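Local coordinates for NTF2 domain-containing protein (Chaetomium thermophilum, PDB 4X2H) that is of unknown function but carries an NTF2 domain, the fold of nuclear transport factor 2, and may act in nuclear transport, at residues B[28-31]-B[35-38]; B[159-164]-B[170-175]. All coordinates share one frame; numbering follows the deposited sequence.

Interaction 1 of 2, residues B[28-31]-B[35-38]; sequences GYVN and TYTK
Where the loop after helix 3-20 turns into the short helix 34-39, V30 lays a methyl against the ring of Y36. The two CA atoms are nearest neighbours across the segments at 6.5 Å, and both CB atoms point toward the opposite segment. With CG1 of V30 lying beside its own backbone N and anti to the carbonyl carbon (chi1 -67°), that methyl comes within 4.0 Å of CD2 of Y36. It arrives obliquely to the ring. At the base of the same tyrosine side chain, CB of Y36 passes 4.1 Å from O of V30.

In the NTF2 fold a curved sheet is packed against helices, and this corner lies against its strands. V30 also rests on V156 of strand 145-157 and L174 of strand 173-182, and its backbone bonds to I175. The Y36 ring is gripped further by H41, edge-to-face, and by W159, while its OH is hydrogen-bonded to the carbonyl of P157. Y36 is buried, and this bond satisfies its polar end.

The polar side of the contact runs through water. One water donates to O of V30 at 2.7 Å and to OG1 of T37 at 3.2 Å, bridging loop backbone and helix side chain. OG1 of T37 also lies 3.2 Å from O of N31, but the angle is too poor for a hydrogen bond; the hydroxyl bonds instead to O of N33, one turn back along the chain. The same N33 accepts the backbone N of Y36 with its OD1, which fixes the start of the helix beside the loop. N31 turns its CB away from the helix, and its OD1 takes the backbone N of A44.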
loop_
_atom_site.group_PDB
_atom_site.type_symbol
_atom_site.label_atom_id
_atom_site.label_comp_id
_atom_site.label_asym_id
_atom_site.label_seq_id
_atom_site.Cartn_x
_atom_site.Cartn_y
_atom_site.Cartn_z
ATOM N N GLY B 28 -6.588 -13.984 9.190
ATOM C CA GLY B 28 -5.395 -13.284 8.742
ATOM C C GLY B 28 -5.182 -11.936 9.414
ATOM O O GLY B 28 -4.211 -11.241 9.115
ATOM N N TYR B 29 -6.087 -11.567 10.318
ATOM C CA TYR B 29 -6.017 -10.281 11.020
ATOM C C TYR B 29 -5.514 -10.441 12.450
ATOM O O TYR B 29 -5.577 -11.533 13.016
ATOM C CB TYR B 29 -7.388 -9.612 11.029
ATOM C CG TYR B 29 -7.852 -9.174 9.663
ATOM C CD1 TYR B 29 -8.342 -10.099 8.748
ATOM C CD2 TYR B 29 -7.794 -7.841 9.280
ATOM C CE1 TYR B 29 -8.767 -9.710 7.502
ATOM C CE2 TYR B 29 -8.222 -7.443 8.023
ATOM C CZ TYR B 29 -8.700 -8.385 7.142
ATOM O OH TYR B 29 -9.126 -8.007 5.897
ATOM N N VAL B 30 -5.031 -9.349 13.043
ATOM C CA VAL B 30 -4.465 -9.406 14.388
ATOM C C VAL B 30 -5.513 -9.702 15.459
ATOM O O VAL B 30 -5.174 -10.220 16.520
ATOM C CB VAL B 30 -3.747 -8.088 14.771
ATOM C CG1 VAL B 30 -2.497 -7.884 13.914
ATOM C CG2 VAL B 30 -4.709 -6.895 14.693
ATOM N N ASN B 31 -6.774 -9.386 15.182
ATOM C CA ASN B 31 -7.829 -9.473 16.196
ATOM C C ASN B 31 -7.914 -10.831 16.885
ATOM O O ASN B 31 -8.078 -10.902 18.103
ATOM C CB ASN B 31 -9.195 -9.153 15.583
ATOM C CG ASN B 31 -9.259 -7.764 15.002
ATOM O OD1 ASN B 31 -8.348 -7.334 14.293
ATOM N ND2 ASN B 31 -10.338 -7.043 15.303
ATOM N N THR B 35 -1.326 -13.866 21.067
ATOM C CA THR B 35 -0.299 -13.005 21.636
ATOM C C THR B 35 -0.674 -11.525 21.545
ATOM O O THR B 35 -0.510 -10.780 22.510
ATOM C CB THR B 35 1.056 -13.248 20.946
ATOM O OG1 THR B 35 1.592 -14.496 21.401
ATOM C CG2 THR B 35 2.053 -12.141 21.260
ATOM N N TYR B 36 -1.172 -11.092 20.394
ATOM C CA TYR B 36 -1.547 -9.691 20.240
ATOM C C TYR B 36 -2.745 -9.354 21.118
ATOM O O TYR B 36 -2.855 -8.236 21.615
ATOM C CB TYR B 36 -1.837 -9.370 18.776
ATOM C CG TYR B 36 -0.585 -9.152 17.957
ATOM C CD1 TYR B 36 0.414 -8.292 18.393
ATOM C CD2 TYR B 36 -0.396 -9.818 16.763
ATOM C CE1 TYR B 36 1.564 -8.091 17.646
ATOM C CE2 TYR B 36 0.751 -9.627 16.011
ATOM C CZ TYR B 36 1.725 -8.765 16.457
ATOM O OH TYR B 36 2.864 -8.582 15.704
ATOM N N THR B 37 -3.628 -10.324 21.334
ATOM C CA THR B 37 -4.792 -10.107 22.183
ATOM C C THR B 37 -4.362 -9.942 23.639
ATOM O O THR B 37 -4.851 -9.055 24.339
ATOM C CB THR B 37 -5.800 -11.261 22.059
ATOM O OG1 THR B 37 -6.344 -11.273 20.730
ATOM C CG2 THR B 37 -6.941 -11.107 23.059
ATOM N N LYS B 38 -3.446 -10.792 24.092
ATOM C CA LYS B 38 -2.926 -10.690 25.455
ATOM C C LYS B 38 -2.192 -9.367 25.642
ATOM O O LYS B 38 -2.250 -8.755 26.709
ATOM C CB LYS B 38 -1.991 -11.863 25.767
ATOM C CG LYS B 38 -1.496 -11.918 27.211
ATOM C CD LYS B 38 -2.568 -12.452 28.152
ATOM C CE LYS B 38 -2.114 -12.405 29.605
ATOM N NZ LYS B 38 -3.236 -12.056 30.524
HETATM O O HOH W 1 -5.308 -8.912 18.915
#

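Interaction 2 of 2, residues B[159-164]-B[170-175]; sequences WDVLEK and GRKYLI
L162 sets its whole branched end round the carbonyl oxygen of K172: CG stands 3.5 Å from that O, and CD1 follows at 3.7 Å. CD2 reaches on, 3.9 Å from CB of K172, the two side chains crossing at a slant, and comes within 4.1 Å of OH of Y173 and 4.2 Å of its CZ. The approach to that ring is oblique. L162 CG is anti to its carbonyl carbon (chi1 -77°), which swings the branch toward residues 172-173 although CB itself does not point there. Were L162 cut back to an alanine, O of K172 and the phenol end of Y173 would probably lose this part of their apolar cover, opening a gap between the turn and the start of the strand.

Next to it, V161 faces R171, with CB 3.8 Å from O of R171 and both methyls close by. Its CG2 also limits G170, where a modelled CB would fall only 3.2 Å away, and the backbone angles there would jam any CB against the preceding carbonyl.

What positions these groups is a type II beta turn from V161 to K164, closed by N of K164 on O of V161, while NZ of K164 bonds to O of D160. From outside, N158 supplies ND2 to O of R171 and a backbone bond to K172, and Y173 OH is held by O of V119.

Leucine and valine thus meet mainly carbonyl oxygens and aliphatic carbons, so the two segments are joined by van der Waals fit, while the directional polar bonds lie within the turn and at N158.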
loop_
_atom_site.group_PDB
_atom_site.type_symbol
_atom_site.label_atom_id
_atom_site.label_comp_id
_atom_site.label_asym_id
_atom_site.label_seq_id
_atom_site.Cartn_x
_atom_site.Cartn_y
_atom_site.Cartn_z
ATOM N N TRP B 159 3.725 -13.730 16.164
ATOM C CA TRP B 159 4.675 -14.287 17.122
ATOM C C TRP B 159 4.344 -15.730 17.496
ATOM O O TRP B 159 5.208 -16.460 17.978
ATOM C CB TRP B 159 4.719 -13.438 18.394
ATOM C CG TRP B 159 5.048 -11.999 18.167
ATOM C CD1 TRP B 159 4.291 -10.922 18.526
ATOM C CD2 TRP B 159 6.216 -11.470 17.522
ATOM N NE1 TRP B 159 4.918 -9.759 18.156
ATOM C CE2 TRP B 159 6.101 -10.067 17.537
ATOM C CE3 TRP B 159 7.350 -12.046 16.943
ATOM C CZ2 TRP B 159 7.074 -9.230 16.988
ATOM C CZ3 TRP B 159 8.317 -11.213 16.402
ATOM C CH2 TRP B 159 8.169 -9.820 16.426
ATOM N N ASP B 160 3.098 -16.135 17.277
ATOM C CA ASP B 160 2.652 -17.473 17.656
ATOM C C ASP B 160 2.984 -18.519 16.598
ATOM O O ASP B 160 2.898 -19.720 16.867
ATOM C CB ASP B 160 1.145 -17.471 17.925
ATOM C CG ASP B 160 0.761 -16.578 19.093
ATOM O OD1 ASP B 160 1.483 -16.593 20.113
ATOM O OD2 ASP B 160 -0.255 -15.855 18.987
ATOM N N VAL B 161 3.376 -18.065 15.409
ATOM C CA VAL B 161 3.651 -18.958 14.284
ATOM C C VAL B 161 5.107 -18.867 13.833
ATOM O O VAL B 161 5.729 -19.886 13.530
ATOM C CB VAL B 161 2.714 -18.646 13.086
ATOM C CG1 VAL B 161 3.160 -19.380 11.823
ATOM C CG2 VAL B 161 1.287 -19.023 13.433
ATOM N N LEU B 162 5.649 -17.654 13.785
ATOM C CA LEU B 162 7.033 -17.455 13.352
ATOM C C LEU B 162 8.012 -18.267 14.190
ATOM O O LEU B 162 8.134 -18.059 15.396
ATOM C CB LEU B 162 7.410 -15.974 13.416
ATOM C CG LEU B 162 6.879 -15.101 12.280
ATOM C CD1 LEU B 162 7.125 -13.637 12.584
ATOM C CD2 LEU B 162 7.527 -15.480 10.955
ATOM N N GLU B 163 8.707 -19.187 13.527
ATOM C CA GLU B 163 9.686 -20.063 14.171
ATOM C C GLU B 163 9.077 -20.857 15.327
ATOM O O GLU B 163 9.766 -21.233 16.276
ATOM C CB GLU B 163 10.889 -19.244 14.643
ATOM C CG GLU B 163 11.884 -18.980 13.523
ATOM C CD GLU B 163 12.584 -17.648 13.656
ATOM O OE1 GLU B 163 13.062 -17.126 12.626
ATOM O OE2 GLU B 163 12.662 -17.124 14.788
ATOM N N LYS B 164 7.779 -21.117 15.229
ATOM C CA LYS B 164 7.105 -22.022 16.148
ATOM C C LYS B 164 7.311 -23.447 15.644
ATOM O O LYS B 164 6.751 -23.820 14.613
ATOM C CB LYS B 164 5.613 -21.691 16.243
ATOM C CG LYS B 164 4.817 -22.567 17.213
ATOM C CD LYS B 164 5.303 -22.452 18.656
ATOM C CE LYS B 164 5.152 -21.043 19.221
ATOM N NZ LYS B 164 3.729 -20.608 19.309
ATOM N N GLY B 170 -0.848 -21.837 9.143
ATOM C CA GLY B 170 -0.853 -20.577 9.859
ATOM C C GLY B 170 -0.258 -19.418 9.087
ATOM O O GLY B 170 0.502 -19.592 8.134
ATOM N N ARG B 171 -0.617 -18.221 9.531
ATOM C CA ARG B 171 -0.191 -16.983 8.904
ATOM C C ARG B 171 1.057 -16.435 9.589
ATOM O O ARG B 171 1.034 -16.175 10.784
ATOM C CB ARG B 171 -1.336 -15.970 8.967
ATOM C CG ARG B 171 -2.475 -16.252 7.984
ATOM C CD ARG B 171 -1.960 -16.257 6.560
ATOM N NE ARG B 171 -0.920 -15.249 6.404
ATOM C CZ ARG B 171 0.032 -15.276 5.477
ATOM N NH1 ARG B 171 0.934 -14.303 5.447
ATOM N NH2 ARG B 171 0.090 -16.266 4.590
ATOM N N LYS B 172 2.144 -16.273 8.836
ATOM C CA LYS B 172 3.404 -15.785 9.401
ATOM C C LYS B 172 3.344 -14.301 9.744
ATOM O O LYS B 172 4.015 -13.846 10.681
ATOM C CB LYS B 172 4.557 -16.031 8.432
ATOM C CG LYS B 172 5.071 -17.463 8.408
ATOM C CD LYS B 172 6.223 -17.592 7.420
ATOM C CE LYS B 172 7.193 -18.693 7.802
ATOM N NZ LYS B 172 6.620 -20.050 7.611
ATOM N N TYR B 173 2.560 -13.559 8.966
ATOM C CA TYR B 173 2.332 -12.135 9.200
ATOM C C TYR B 173 0.845 -11.822 9.134
ATOM O O TYR B 173 0.123 -12.363 8.286
ATOM C CB TYR B 173 3.124 -11.298 8.189
ATOM C CG TYR B 173 4.608 -11.515 8.348
ATOM C CD1 TYR B 173 5.246 -12.572 7.712
ATOM C CD2 TYR B 173 5.363 -10.696 9.178
ATOM C CE1 TYR B 173 6.602 -12.794 7.880
ATOM C CE2 TYR B 173 6.718 -10.905 9.353
ATOM C CZ TYR B 173 7.331 -11.958 8.706
ATOM O OH TYR B 173 8.679 -12.174 8.884
ATOM N N LEU B 174 0.394 -10.956 10.037
ATOM C CA LEU B 174 -1.027 -10.672 10.208
ATOM C C LEU B 174 -1.373 -9.240 9.823
ATOM O O LEU B 174 -0.520 -8.364 9.843
ATOM C CB LEU B 174 -1.438 -10.925 11.656
ATOM C CG LEU B 174 -1.205 -12.352 12.149
ATOM C CD1 LEU B 174 -1.327 -12.416 13.662
ATOM C CD2 LEU B 174 -2.177 -13.310 11.486
ATOM N N ILE B 175 -2.636 -9.008 9.486
ATOM C CA ILE B 175 -3.090 -7.686 9.082
ATOM C C ILE B 175 -3.436 -6.826 10.290
ATOM O O ILE B 175 -4.349 -7.148 11.057
ATOM C CB ILE B 175 -4.327 -7.758 8.180
ATOM C CG1 ILE B 175 -4.071 -8.666 6.977
ATOM C CG2 ILE B 175 -4.729 -6.363 7.716
ATOM C CD1 ILE B 175 -5.336 -9.126 6.313
#

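Interaction 1 comes first along the chain and closes before interaction 2 opens, yet their centres lie only about 10 Å apart, on the same side of the chain's centre and within one NTF2 domain. They are tied directly: OG1 of T35 and OD1 of D160, 2.5 Å apart, probably share a hydrogen bond, and O of G28 probably accepts N of I175 at 2.8 Å. Interaction 1 joins helix 34-39 to the preceding loop; interaction 2 joins the loop after strand 145-157 to the start of strand 173-182. These two strands are antiparallel neighbours in the sheet, so the contacts lie together where strand 145-157 ends and strand 173-182 begins.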